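Sulfate transporter 4.1, chloroplastic (Arabidopsis thaliana, PDB 7LHV) cotransports sulfate with protons across the membrane as an SLC26/SulP family symporter, and may play a role in the regulation of sulfate assimilation. Local coordinates at residues A[101-106]-A[408-413]; A[229-234]-A[248-253]; A[254-259]-A[305-310]; A[526-531]-A[569-574]; A[547-552]-A[595-600]. All blocks are in the same frame, centred on the assembly; numbering follows the deposited sequence.

Contact 1: A[101-106]-A[408-413]; sequences AGITVG and GLITGI
Thr411 carries the meeting of two transmembrane helices, pointing its hydroxyl at the backbone of Gly102. The short axes approach to 7.4 Å and cross at 46°, and Gly102 CA lies 4.5 Å from Thr411 CA. Such closeness fits a glycine on the facing side, where only backbone is met. Thr411 takes the rotamer with OG1 beside its own backbone N (chi1 -73°) and CG2 anti to that N, which sends the two branches to different partners. OG1 lies 3.0 Å from Gly102 O, within hydrogen-bonding reach, but its single proton may instead go to Ser407 O one helical turn back, so the donor's choice is not settled. Gly102 O is also the acceptor for Gly106 N in the ordinary helical ladder. The methyl CG2 rests 3.9 Å from Val105 CG1, a branch held anti to the backbone N (chi1 167°); the two side chains cross obliquely, and CG1 also touches OG1 at 3.5 Å. Next to Thr411, Ile410 sets its CG2 4.1 Å from Gly102 CA while the end of its side chain leads off; that side chain also touches Leu99. Ile103 CG1 meets the same methyl loosely. An alanine in place of Thr411 would probably leave Gly102 O without its cross-helix hydroxyl neighbour and open a gap beside Val105 CG1. The chemistry is thus backbone against small side chains: a buried hydroxyl within reach of two carbonyl oxygens, with Val105 CG1 beside it, joins helix 91-119 to helix 406-426 within the permease domain without any charged group.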
# COMPACT_ATOMS: atom_id res chain seq x y z
N ALA A 101 -34.24 -5.38 25.98
CA ALA A 101 -32.93 -4.99 25.48
C ALA A 101 -32.85 -3.50 25.21
O ALA A 101 -31.84 -2.86 25.51
CB ALA A 101 -32.61 -5.78 24.21
N GLY A 102 -33.91 -2.92 24.65
CA GLY A 102 -33.91 -1.49 24.38
C GLY A 102 -33.86 -0.66 25.65
O GLY A 102 -33.11 0.31 25.73
N ILE A 103 -34.65 -1.04 26.66
CA ILE A 103 -34.62 -0.33 27.93
C ILE A 103 -33.23 -0.42 28.56
O ILE A 103 -32.67 0.58 29.03
CB ILE A 103 -35.70 -0.87 28.88
CG1 ILE A 103 -37.09 -0.40 28.43
CG2 ILE A 103 -35.43 -0.43 30.31
CD1 ILE A 103 -38.22 -1.05 29.18
N THR A 104 -32.65 -1.62 28.55
CA THR A 104 -31.33 -1.82 29.13
C THR A 104 -30.28 -0.98 28.42
O THR A 104 -29.46 -0.31 29.07
CB THR A 104 -30.97 -3.31 29.06
OG1 THR A 104 -31.90 -4.06 29.85
CG2 THR A 104 -29.58 -3.55 29.58
N VAL A 105 -30.30 -0.98 27.09
CA VAL A 105 -29.30 -0.24 26.33
C VAL A 105 -29.48 1.26 26.52
O VAL A 105 -28.51 2.00 26.65
CB VAL A 105 -29.34 -0.64 24.85
CG1 VAL A 105 -28.55 0.35 24.01
CG2 VAL A 105 -28.79 -2.03 24.67
N GLY A 106 -30.73 1.74 26.56
CA GLY A 106 -30.95 3.16 26.78
C GLY A 106 -30.48 3.61 28.15
O GLY A 106 -29.88 4.69 28.30
N GLY A 408 -33.18 -1.15 18.96
CA GLY A 408 -32.64 0.18 18.72
C GLY A 408 -33.69 1.26 18.88
O GLY A 408 -33.49 2.23 19.62
N LEU A 409 -34.84 1.09 18.23
CA LEU A 409 -35.88 2.11 18.27
C LEU A 409 -36.27 2.43 19.70
O LEU A 409 -36.29 3.60 20.11
CB LEU A 409 -37.11 1.65 17.48
CG LEU A 409 -37.07 1.81 15.96
CD1 LEU A 409 -38.34 1.25 15.35
CD2 LEU A 409 -36.89 3.27 15.58
N ILE A 410 -36.56 1.39 20.49
CA ILE A 410 -36.91 1.60 21.89
C ILE A 410 -35.82 2.40 22.59
O ILE A 410 -36.10 3.38 23.29
CB ILE A 410 -37.16 0.25 22.59
CG1 ILE A 410 -38.25 -0.53 21.86
CG2 ILE A 410 -37.53 0.47 24.05
CD1 ILE A 410 -39.63 0.06 22.01
N THR A 411 -34.56 2.02 22.37
CA THR A 411 -33.45 2.77 22.95
C THR A 411 -33.56 4.24 22.57
O THR A 411 -33.55 5.12 23.44
CB THR A 411 -32.12 2.19 22.47
OG1 THR A 411 -31.88 0.94 23.12
CG2 THR A 411 -30.99 3.15 22.79
N GLY A 412 -33.74 4.52 21.28
CA GLY A 412 -33.89 5.89 20.85
C GLY A 412 -35.05 6.58 21.55
O GLY A 412 -34.93 7.72 22.00
N ILE A 413 -36.17 5.87 21.70
CA ILE A 413 -37.32 6.44 22.39
C ILE A 413 -36.92 6.86 23.79
O ILE A 413 -37.25 7.97 24.24
CB ILE A 413 -38.50 5.45 22.40
CG1 ILE A 413 -39.05 5.27 20.99
CG2 ILE A 413 -39.59 5.93 23.34
CD1 ILE A 413 -39.98 4.08 20.84

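Contact 2: A[229-234]-A[248-253]; sequences LGYSIA and AGADKF
Tyr231 lays one ring face over the carbonyl of Gly249, in a helical turn-back where the loop leaving helix 206-229 folds onto the end of helix 239-249. Gly249 O stands 3.2 Å above the ring plane, offset toward the rim, with CZ as its nearest ring atom. Two features place the ring there. Gly230, the first residue after the helix, has positive phi (101°), which turns the chain away from the helical path. Tyr231 then holds CG between its backbone N and carbonyl carbon (chi1 54°), and its CB already points toward the second segment. Its root meets Lys252, with CB to CB at 3.9 Å, while Lys252 O comes within 3.1 Å of CD2, obliquely to the ring. At the far end the hydroxyl passes Ala250 N at an angle too poor for a bond and instead hydrogen-bonds with Ile246 O, so the hydroxyl is held by helix 239-249 while the root packs on Lys252. A second pair lies alongside: Leu229 and Phe253 cross at about a right angle, Leu229 CD2 touching Phe253 CE1 at 3.7 Å. The Phe253 ring also makes an edge-to-face pair with Phe258. The Gly249 carbonyl over the tyrosine ring also accepts a backbone bond, Lys252 N to Gly249 O at 2.7 Å.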
# COMPACT_ATOMS: atom_id res chain seq x y z
N LEU A 229 -8.56 15.49 39.39
CA LEU A 229 -7.60 16.38 40.03
C LEU A 229 -8.26 17.67 40.49
O LEU A 229 -7.98 18.18 41.58
CB LEU A 229 -6.45 16.68 39.08
CG LEU A 229 -5.59 15.49 38.67
CD1 LEU A 229 -4.54 15.92 37.66
CD2 LEU A 229 -4.93 14.86 39.88
N GLY A 230 -9.15 18.23 39.67
CA GLY A 230 -9.86 19.44 40.00
C GLY A 230 -9.33 20.70 39.34
O GLY A 230 -9.94 21.76 39.50
N TYR A 231 -8.21 20.62 38.62
CA TYR A 231 -7.66 21.77 37.93
C TYR A 231 -7.43 21.43 36.46
O TYR A 231 -7.16 20.28 36.11
CB TYR A 231 -6.34 22.25 38.56
CG TYR A 231 -5.28 21.18 38.70
CD1 TYR A 231 -4.39 20.92 37.67
CD2 TYR A 231 -5.16 20.44 39.87
CE1 TYR A 231 -3.42 19.95 37.80
CE2 TYR A 231 -4.19 19.47 40.00
CZ TYR A 231 -3.32 19.23 38.97
OH TYR A 231 -2.36 18.26 39.10
N SER A 232 -7.56 22.44 35.61
CA SER A 232 -7.39 22.24 34.18
C SER A 232 -5.94 21.89 33.86
O SER A 232 -5.00 22.47 34.42
CB SER A 232 -7.80 23.50 33.41
OG SER A 232 -7.86 23.25 32.02
N ILE A 233 -5.76 20.94 32.96
CA ILE A 233 -4.44 20.49 32.55
C ILE A 233 -4.25 20.83 31.07
O ILE A 233 -5.21 21.14 30.36
CB ILE A 233 -4.23 18.99 32.80
CG1 ILE A 233 -5.09 18.16 31.84
CG2 ILE A 233 -4.56 18.64 34.24
CD1 ILE A 233 -4.85 16.68 31.92
N ALA A 234 -3.00 20.78 30.62
CA ALA A 234 -2.71 21.07 29.22
C ALA A 234 -3.38 20.04 28.32
O ALA A 234 -3.30 18.83 28.57
CB ALA A 234 -1.20 21.08 28.98
N ALA A 248 2.92 20.14 36.94
CA ALA A 248 2.97 21.59 37.12
C ALA A 248 1.81 22.09 37.96
O ALA A 248 1.99 22.93 38.84
CB ALA A 248 2.99 22.28 35.76
N GLY A 249 0.61 21.58 37.71
CA GLY A 249 -0.57 22.02 38.42
C GLY A 249 -0.86 21.32 39.72
O GLY A 249 -1.82 21.69 40.40
N ALA A 250 -0.05 20.32 40.11
CA ALA A 250 -0.28 19.60 41.36
C ALA A 250 -0.46 20.51 42.57
O ALA A 250 -1.00 20.07 43.58
CB ALA A 250 0.88 18.64 41.62
N ASP A 251 -0.02 21.77 42.49
CA ASP A 251 -0.25 22.71 43.58
C ASP A 251 -1.70 23.17 43.68
O ASP A 251 -2.05 23.82 44.68
CB ASP A 251 0.68 23.92 43.42
CG ASP A 251 0.41 24.71 42.15
OD1 ASP A 251 -0.46 24.30 41.36
OD2 ASP A 251 1.09 25.74 41.94
N LYS A 252 -2.54 22.86 42.70
CA LYS A 252 -3.95 23.23 42.71
C LYS A 252 -4.86 22.02 42.95
O LYS A 252 -6.00 21.99 42.48
CB LYS A 252 -4.34 23.93 41.41
CG LYS A 252 -3.63 25.25 41.18
CD LYS A 252 -3.82 25.73 39.75
CE LYS A 252 -2.86 25.02 38.80
NZ LYS A 252 -3.04 25.46 37.39
N PHE A 253 -4.36 21.02 43.67
CA PHE A 253 -5.12 19.80 43.89
C PHE A 253 -6.26 20.04 44.88
O PHE A 253 -6.13 20.79 45.84
CB PHE A 253 -4.20 18.70 44.41
CG PHE A 253 -4.84 17.35 44.52
CD1 PHE A 253 -5.18 16.64 43.39
CD2 PHE A 253 -5.10 16.80 45.76
CE1 PHE A 253 -5.76 15.39 43.49
CE2 PHE A 253 -5.69 15.55 45.86
CZ PHE A 253 -6.02 14.85 44.73

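Contact 3: A[254-259]-A[305-310]; sequences QWPPFV and PPSISL
Across these two segments Ser307 OG meets proline carbons: Pro256 CG and Pro257 CD each lie 3.2 Å from it, and no hydrogen bond spans the two. The hydroxyl reaches the rings because OG stands between the backbone N and carbonyl carbon of Ser307 (chi1 57°). Pro256 presents CB, CG and CD to this oxygen, whereas Pro257 offers mainly CD. Gln254 brings its aliphatic part, CG lying 3.8 Å from Ser307 CB. Two apolar pairs add to this. Pro256 CB meets Pro305 CB at 3.9 Å, proline against proline, and Pro256 CB also meets Ile308 CG2 at 4.2 Å. Having no N-H, both prolines suit the first turn of a helix, where amide hydrogens lack a carbonyl partner one turn back; here they also carry the contact with the loop. In the permease domain this seats the loop between helix 284-300 and helix 330-358 on the N-terminal turn of helix 255-277. Farther along that loop, Ser309 is hydrogen-bonded to Gln431 of helix 431-443.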
# COMPACT_ATOMS: atom_id res chain seq x y z
N GLN A 254 -7.40 19.39 44.62
CA GLN A 254 -8.55 19.42 45.51
C GLN A 254 -8.92 18.00 45.93
O GLN A 254 -8.91 17.08 45.10
CB GLN A 254 -9.76 20.10 44.86
CG GLN A 254 -9.63 21.60 44.67
CD GLN A 254 -8.91 21.96 43.40
OE1 GLN A 254 -8.78 21.14 42.49
NE2 GLN A 254 -8.46 23.21 43.31
N TRP A 255 -9.26 17.84 47.20
CA TRP A 255 -9.61 16.53 47.76
C TRP A 255 -11.02 16.07 47.42
O TRP A 255 -11.20 14.89 47.08
CB TRP A 255 -9.42 16.54 49.28
CG TRP A 255 -8.05 16.11 49.73
CD1 TRP A 255 -6.98 15.83 48.93
CD2 TRP A 255 -7.61 15.91 51.08
NE1 TRP A 255 -5.90 15.47 49.70
CE2 TRP A 255 -6.26 15.51 51.02
CE3 TRP A 255 -8.22 16.03 52.33
CZ2 TRP A 255 -5.51 15.23 52.16
CZ3 TRP A 255 -7.48 15.75 53.46
CH2 TRP A 255 -6.14 15.35 53.37
N PRO A 256 -12.05 16.91 47.52
CA PRO A 256 -13.43 16.43 47.30
C PRO A 256 -13.63 15.82 45.92
O PRO A 256 -14.17 14.71 45.82
CB PRO A 256 -14.29 17.69 47.50
CG PRO A 256 -13.51 18.50 48.44
CD PRO A 256 -12.07 18.28 48.07
N PRO A 257 -13.27 16.51 44.82
CA PRO A 257 -13.51 15.89 43.51
C PRO A 257 -12.73 14.61 43.31
O PRO A 257 -13.26 13.66 42.71
CB PRO A 257 -13.09 16.98 42.52
CG PRO A 257 -12.09 17.75 43.24
CD PRO A 257 -12.56 17.79 44.66
N PHE A 258 -11.49 14.54 43.80
CA PHE A 258 -10.71 13.32 43.65
C PHE A 258 -11.33 12.16 44.42
O PHE A 258 -11.40 11.04 43.91
CB PHE A 258 -9.27 13.55 44.10
CG PHE A 258 -8.33 12.46 43.68
CD1 PHE A 258 -7.83 12.42 42.39
CD2 PHE A 258 -7.95 11.48 44.58
CE1 PHE A 258 -6.97 11.41 42.00
CE2 PHE A 258 -7.08 10.47 44.19
CZ PHE A 258 -6.59 10.44 42.90
N VAL A 259 -11.78 12.42 45.65
CA VAL A 259 -12.40 11.36 46.44
C VAL A 259 -13.69 10.89 45.78
O VAL A 259 -13.96 9.69 45.69
CB VAL A 259 -12.64 11.84 47.89
CG1 VAL A 259 -13.58 10.90 48.61
CG2 VAL A 259 -11.32 11.94 48.63
N PRO A 305 -20.11 19.59 48.49
CA PRO A 305 -18.68 19.95 48.51
C PRO A 305 -18.43 21.21 47.72
O PRO A 305 -19.07 21.46 46.69
CB PRO A 305 -18.01 18.73 47.86
CG PRO A 305 -18.98 17.61 48.05
CD PRO A 305 -20.33 18.24 47.94
N PRO A 306 -17.49 22.05 48.18
CA PRO A 306 -17.30 23.35 47.50
C PRO A 306 -16.57 23.24 46.18
O PRO A 306 -16.88 23.98 45.24
CB PRO A 306 -16.49 24.16 48.53
CG PRO A 306 -16.60 23.40 49.82
CD PRO A 306 -16.72 21.96 49.42
N SER A 307 -15.60 22.33 46.06
CA SER A 307 -14.70 22.29 44.92
C SER A 307 -15.19 21.39 43.79
O SER A 307 -14.51 21.29 42.76
CB SER A 307 -13.31 21.83 45.37
OG SER A 307 -13.37 20.57 45.99
N ILE A 308 -16.34 20.75 43.94
CA ILE A 308 -16.89 19.92 42.87
C ILE A 308 -17.58 20.82 41.85
O ILE A 308 -18.04 21.92 42.17
CB ILE A 308 -17.84 18.85 43.42
CG1 ILE A 308 -19.05 19.51 44.08
CG2 ILE A 308 -17.12 17.95 44.40
CD1 ILE A 308 -20.18 18.55 44.35
N SER A 309 -17.66 20.34 40.61
CA SER A 309 -18.26 21.09 39.52
C SER A 309 -19.39 20.28 38.90
O SER A 309 -19.27 19.06 38.73
CB SER A 309 -17.22 21.43 38.45
OG SER A 309 -17.80 22.18 37.39
N LEU A 310 -20.48 20.95 38.58
CA LEU A 310 -21.64 20.34 37.97
C LEU A 310 -21.68 20.67 36.48
O LEU A 310 -21.03 21.60 36.01
CB LEU A 310 -22.93 20.81 38.65
CG LEU A 310 -22.87 20.94 40.17
CD1 LEU A 310 -24.18 21.48 40.71
CD2 LEU A 310 -22.53 19.61 40.82

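Contact 4: A[526-531]-A[569-574]; sequences NGIVIV and INFVIL
Ile573 reaches across with its CD1 into the hollow between Ile528 and Ile530, two side chains on the same face of the neighbouring strand. The evidence is in the spacing: CD1 is 3.7 Å from Ile528 CG2 and 4.2 Å from Ile530 CG1. Ile573 keeps CG1 anti to its carbonyl carbon (chi1 -50°), and from there the chain extends to CD1. On this face Phe571 adds a second bump, setting CD2 3.9 Å from Ile528 CG1, so that Ile528 is flanked by a ring at one branch and a methyl at the other. The face of Val529, Val531, Val572 and Leu574 is filled differently: Ile569 bends its CD1 in to 3.6 Å from Val529 CG2. Beneath these side chains the parallel strands, 16° apart, are laced by backbone bonds. Val529 is gripped on both sides, its N donating to Phe571 O at 3.2 Å and its O accepting from Ile573 N at 2.9 Å. Val531 N to Ile573 O continues the ladder at 2.7 Å, and Asn570 N bonds to Gly527 O. The pair forms the centre of the STAS-domain sheet and belongs to its beta-alpha-beta unit. Strand 501-504 borders strand 527-533, and strand 603-606 borders strand 569-575. Helix 635-643 covers the isoleucine face, while helix 542-560 lies over the valine face through Tyr552.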
# COMPACT_ATOMS: atom_id res chain seq x y z
N ASN A 526 19.54 -35.42 -13.31
CA ASN A 526 20.67 -34.55 -13.60
C ASN A 526 20.41 -33.78 -14.89
O ASN A 526 20.08 -34.36 -15.92
CB ASN A 526 21.96 -35.36 -13.72
CG ASN A 526 22.53 -35.75 -12.38
OD1 ASN A 526 22.68 -34.91 -11.49
ND2 ASN A 526 22.87 -37.02 -12.22
N GLY A 527 20.56 -32.46 -14.82
CA GLY A 527 20.39 -31.60 -15.96
C GLY A 527 19.04 -30.92 -16.05
O GLY A 527 18.92 -29.91 -16.75
N ILE A 528 18.03 -31.44 -15.36
CA ILE A 528 16.67 -30.92 -15.44
C ILE A 528 16.29 -30.34 -14.09
O ILE A 528 16.53 -30.96 -13.05
CB ILE A 528 15.66 -32.01 -15.86
CG1 ILE A 528 16.04 -32.59 -17.22
CG2 ILE A 528 14.25 -31.45 -15.90
CD1 ILE A 528 15.12 -33.68 -17.68
N VAL A 529 15.71 -29.14 -14.10
CA VAL A 529 15.17 -28.50 -12.91
C VAL A 529 13.70 -28.23 -13.14
O VAL A 529 13.32 -27.61 -14.14
CB VAL A 529 15.92 -27.19 -12.58
CG1 VAL A 529 15.10 -26.34 -11.64
CG2 VAL A 529 17.27 -27.50 -11.97
N ILE A 530 12.86 -28.71 -12.22
CA ILE A 530 11.41 -28.52 -12.29
C ILE A 530 11.03 -27.50 -11.22
O ILE A 530 11.26 -27.72 -10.03
CB ILE A 530 10.66 -29.84 -12.09
CG1 ILE A 530 11.29 -30.94 -12.95
CG2 ILE A 530 9.20 -29.67 -12.43
CD1 ILE A 530 10.93 -32.33 -12.52
N VAL A 531 10.43 -26.40 -11.65
CA VAL A 531 10.11 -25.27 -10.79
C VAL A 531 8.60 -25.04 -10.82
O VAL A 531 8.00 -24.99 -11.90
CB VAL A 531 10.87 -24.00 -11.21
CG1 VAL A 531 10.29 -22.78 -10.53
CG2 VAL A 531 12.33 -24.14 -10.88
N ILE A 569 22.53 -27.73 -16.17
CA ILE A 569 21.22 -27.11 -16.36
C ILE A 569 20.99 -27.02 -17.86
O ILE A 569 21.47 -26.08 -18.51
CB ILE A 569 21.11 -25.73 -15.70
CG1 ILE A 569 21.38 -25.81 -14.20
CG2 ILE A 569 19.73 -25.14 -15.93
CD1 ILE A 569 20.40 -26.68 -13.45
N ASN A 570 20.26 -27.98 -18.42
CA ASN A 570 19.91 -27.98 -19.83
C ASN A 570 18.45 -27.66 -20.09
O ASN A 570 18.14 -27.04 -21.11
CB ASN A 570 20.24 -29.33 -20.46
CG ASN A 570 21.71 -29.68 -20.36
OD1 ASN A 570 22.55 -29.11 -21.06
ND2 ASN A 570 22.03 -30.63 -19.49
N PHE A 571 17.55 -28.08 -19.20
CA PHE A 571 16.12 -27.83 -19.34
C PHE A 571 15.58 -27.27 -18.03
O PHE A 571 15.98 -27.72 -16.95
CB PHE A 571 15.36 -29.10 -19.72
CG PHE A 571 15.99 -29.88 -20.84
CD1 PHE A 571 15.64 -29.62 -22.15
CD2 PHE A 571 16.91 -30.87 -20.58
CE1 PHE A 571 16.21 -30.33 -23.18
CE2 PHE A 571 17.49 -31.59 -21.61
CZ PHE A 571 17.13 -31.32 -22.91
N VAL A 572 14.68 -26.30 -18.13
CA VAL A 572 13.97 -25.76 -16.98
C VAL A 572 12.48 -25.86 -17.27
O VAL A 572 12.00 -25.30 -18.25
CB VAL A 572 14.36 -24.30 -16.69
CG1 VAL A 572 13.41 -23.69 -15.69
CG2 VAL A 572 15.79 -24.23 -16.18
N ILE A 573 11.76 -26.56 -16.40
CA ILE A 573 10.33 -26.81 -16.57
C ILE A 573 9.58 -26.03 -15.51
O ILE A 573 9.92 -26.10 -14.32
CB ILE A 573 10.01 -28.31 -16.47
CG1 ILE A 573 10.93 -29.11 -17.38
CG2 ILE A 573 8.56 -28.56 -16.84
CD1 ILE A 573 10.87 -30.59 -17.14
N LEU A 574 8.57 -25.28 -15.93
CA LEU A 574 7.73 -24.51 -15.01
C LEU A 574 6.41 -25.23 -14.82
O LEU A 574 5.69 -25.51 -15.79
CB LEU A 574 7.51 -23.09 -15.51
CG LEU A 574 8.65 -22.10 -15.31
CD1 LEU A 574 9.81 -22.39 -16.23
CD2 LEU A 574 8.15 -20.68 -15.52

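Contact 5: A[547-552]-A[595-600]; sequences DRLREY and QEYKTR
Glu596 is the first residue of 595-600 to meet the facing helix, pairing with Arg550 in a two-point salt bridge. Its OE2 accepts from Arg550 NH2 at 3.1 Å through the syn lone pair, and its OE1 takes a weak bond from Arg550 NE at 3.3 Å. The guanidinium and carboxylate planes differ by 14°, nearly coplanar, which suits this side-by-side pairing. The arginine gets there with a chain extended from CG to NE. Since Glu553 OE2 lies close to Glu596 OE1, Arg550 probably offsets the repulsion of two like charges. A methionine in place of Arg550 would probably leave the Glu596 carboxylate without its cationic mate beside Glu553. Next in sequence, Tyr597 sends its hydroxyl to Leu549 O as a hydrogen bond of doubtfully short length. The donor sits above the carbonyl plane, 39° out of it, while the acceptor lies at the edge of the phenol ring. Leu549 CB, 3.5 Å from the same OH, and Tyr552 CD2, 4.0 Å away, close in around it. Past Thr599, Arg600 turns to other partners: a salt bridge with Asp557 and a hydrogen bond to Ala357 O of the second subunit, whose Ala357 also packs on Arg550 and Glu596. With the axes of segments 547-552 and 595-599 11.0 Å apart and 10° from parallel, the two helices are bridged by long side chains, as neighbouring helices on one side of the alpha/beta STAS domain.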
# COMPACT_ATOMS: atom_id res chain seq x y z
N ASP A 547 14.23 -13.10 -10.64
CA ASP A 547 15.50 -13.36 -9.97
C ASP A 547 15.69 -14.84 -9.68
O ASP A 547 16.78 -15.40 -9.87
CB ASP A 547 15.58 -12.55 -8.68
CG ASP A 547 15.54 -11.06 -8.92
OD1 ASP A 547 15.32 -10.65 -10.08
OD2 ASP A 547 15.73 -10.29 -7.95
N ARG A 548 14.63 -15.50 -9.21
CA ARG A 548 14.72 -16.93 -8.90
C ARG A 548 15.00 -17.74 -10.15
O ARG A 548 15.75 -18.73 -10.10
CB ARG A 548 13.44 -17.41 -8.22
CG ARG A 548 13.26 -16.89 -6.81
CD ARG A 548 14.35 -17.42 -5.91
NE ARG A 548 14.41 -18.88 -5.94
CZ ARG A 548 13.73 -19.68 -5.13
NH1 ARG A 548 12.93 -19.20 -4.19
NH2 ARG A 548 13.85 -21.00 -5.27
N LEU A 549 14.40 -17.37 -11.28
CA LEU A 549 14.66 -18.09 -12.52
C LEU A 549 16.03 -17.76 -13.10
O LEU A 549 16.62 -18.58 -13.80
CB LEU A 549 13.55 -17.81 -13.53
CG LEU A 549 12.17 -18.32 -13.09
CD1 LEU A 549 11.11 -17.98 -14.12
CD2 LEU A 549 12.21 -19.81 -12.83
N ARG A 550 16.55 -16.56 -12.82
CA ARG A 550 17.89 -16.19 -13.27
C ARG A 550 18.99 -16.81 -12.41
O ARG A 550 20.15 -16.81 -12.83
CB ARG A 550 18.05 -14.67 -13.27
CG ARG A 550 17.37 -13.96 -14.42
CD ARG A 550 17.42 -12.46 -14.22
NE ARG A 550 16.99 -11.72 -15.40
CZ ARG A 550 16.58 -10.46 -15.39
NH1 ARG A 550 16.53 -9.76 -14.27
NH2 ARG A 550 16.22 -9.89 -16.54
N GLU A 551 18.66 -17.28 -11.21
CA GLU A 551 19.66 -17.99 -10.42
C GLU A 551 20.24 -19.18 -11.18
O GLU A 551 21.41 -19.52 -11.02
CB GLU A 551 19.08 -18.45 -9.08
CG GLU A 551 18.73 -17.33 -8.13
CD GLU A 551 18.15 -17.84 -6.83
OE1 GLU A 551 17.90 -19.06 -6.72
OE2 GLU A 551 17.94 -17.02 -5.91
N TYR A 552 19.43 -19.81 -12.04
CA TYR A 552 19.93 -20.92 -12.84
C TYR A 552 20.91 -20.45 -13.91
O TYR A 552 21.90 -21.13 -14.19
CB TYR A 552 18.75 -21.68 -13.44
CG TYR A 552 17.78 -22.13 -12.38
CD1 TYR A 552 18.09 -23.18 -11.53
CD2 TYR A 552 16.57 -21.47 -12.19
CE1 TYR A 552 17.21 -23.58 -10.54
CE2 TYR A 552 15.69 -21.86 -11.21
CZ TYR A 552 16.02 -22.92 -10.39
OH TYR A 552 15.14 -23.32 -9.40
N GLN A 595 14.43 -15.96 -23.81
CA GLN A 595 15.52 -15.47 -24.64
C GLN A 595 16.86 -15.60 -23.93
O GLN A 595 17.86 -16.02 -24.53
CB GLN A 595 15.26 -14.01 -25.04
CG GLN A 595 14.12 -13.85 -26.03
CD GLN A 595 13.77 -12.40 -26.27
OE1 GLN A 595 14.07 -11.53 -25.45
NE2 GLN A 595 13.13 -12.13 -27.40
N GLU A 596 16.90 -15.27 -22.63
CA GLU A 596 18.14 -15.41 -21.88
C GLU A 596 18.56 -16.87 -21.75
O GLU A 596 19.76 -17.17 -21.68
CB GLU A 596 18.00 -14.77 -20.50
CG GLU A 596 17.82 -13.27 -20.52
CD GLU A 596 17.56 -12.70 -19.14
OE1 GLU A 596 17.66 -13.46 -18.15
OE2 GLU A 596 17.25 -11.49 -19.04
N TYR A 597 17.59 -17.79 -21.69
CA TYR A 597 17.91 -19.21 -21.65
C TYR A 597 18.47 -19.70 -22.98
O TYR A 597 19.39 -20.53 -23.01
CB TYR A 597 16.68 -20.01 -21.25
CG TYR A 597 16.36 -19.95 -19.77
CD1 TYR A 597 17.35 -19.65 -18.85
CD2 TYR A 597 15.09 -20.20 -19.30
CE1 TYR A 597 17.07 -19.59 -17.50
CE2 TYR A 597 14.80 -20.14 -17.95
CZ TYR A 597 15.80 -19.84 -17.06
OH TYR A 597 15.53 -19.78 -15.71
N LYS A 598 17.92 -19.21 -24.09
CA LYS A 598 18.53 -19.48 -25.39
C LYS A 598 19.95 -18.93 -25.47
O LYS A 598 20.83 -19.55 -26.08
CB LYS A 598 17.68 -18.90 -26.52
CG LYS A 598 16.28 -19.48 -26.66
CD LYS A 598 16.33 -20.90 -27.22
CE LYS A 598 16.32 -22.00 -26.17
NZ LYS A 598 16.26 -23.34 -26.80
N THR A 599 20.20 -17.77 -24.86
CA THR A 599 21.57 -17.27 -24.80
C THR A 599 22.47 -18.21 -24.02
O THR A 599 23.62 -18.44 -24.40
CB THR A 599 21.59 -15.87 -24.18
OG1 THR A 599 20.80 -14.98 -24.98
CG2 THR A 599 23.01 -15.34 -24.11
N ARG A 600 21.95 -18.79 -22.93
CA ARG A 600 22.71 -19.72 -22.10
C ARG A 600 22.55 -21.17 -22.53
O ARG A 600 23.05 -22.06 -21.84
CB ARG A 600 22.28 -19.57 -20.64
CG ARG A 600 23.24 -18.78 -19.78
CD ARG A 600 22.92 -17.30 -19.85
NE ARG A 600 23.47 -16.56 -18.72
CZ ARG A 600 23.34 -15.26 -18.54
NH1 ARG A 600 22.68 -14.51 -19.41
NH2 ARG A 600 23.88 -14.69 -17.47

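How the contacts relate
From the N terminus, contact 1 opens at 101-106 and closes only at 408-413, a long loop through the permease domain that ties two of its transmembrane helices. Within that span contacts 2 and 3 follow in series: contact 2 closes the short excursion 229-253, and contact 3 begins at the next residue, closing on the loop at 305-310. They touch each other, Phe253 against Phe258, but lie about 26 Å and 20 Å, respectively, from contact 1 at nearest atoms. Contacts 4 and 5 come later, in the STAS domain, and cross, their segments alternating; Tyr552 and Leu549 of contact 5 rest on Val529, Val531 and Leu574 of contact 4, joining helix layer to sheet.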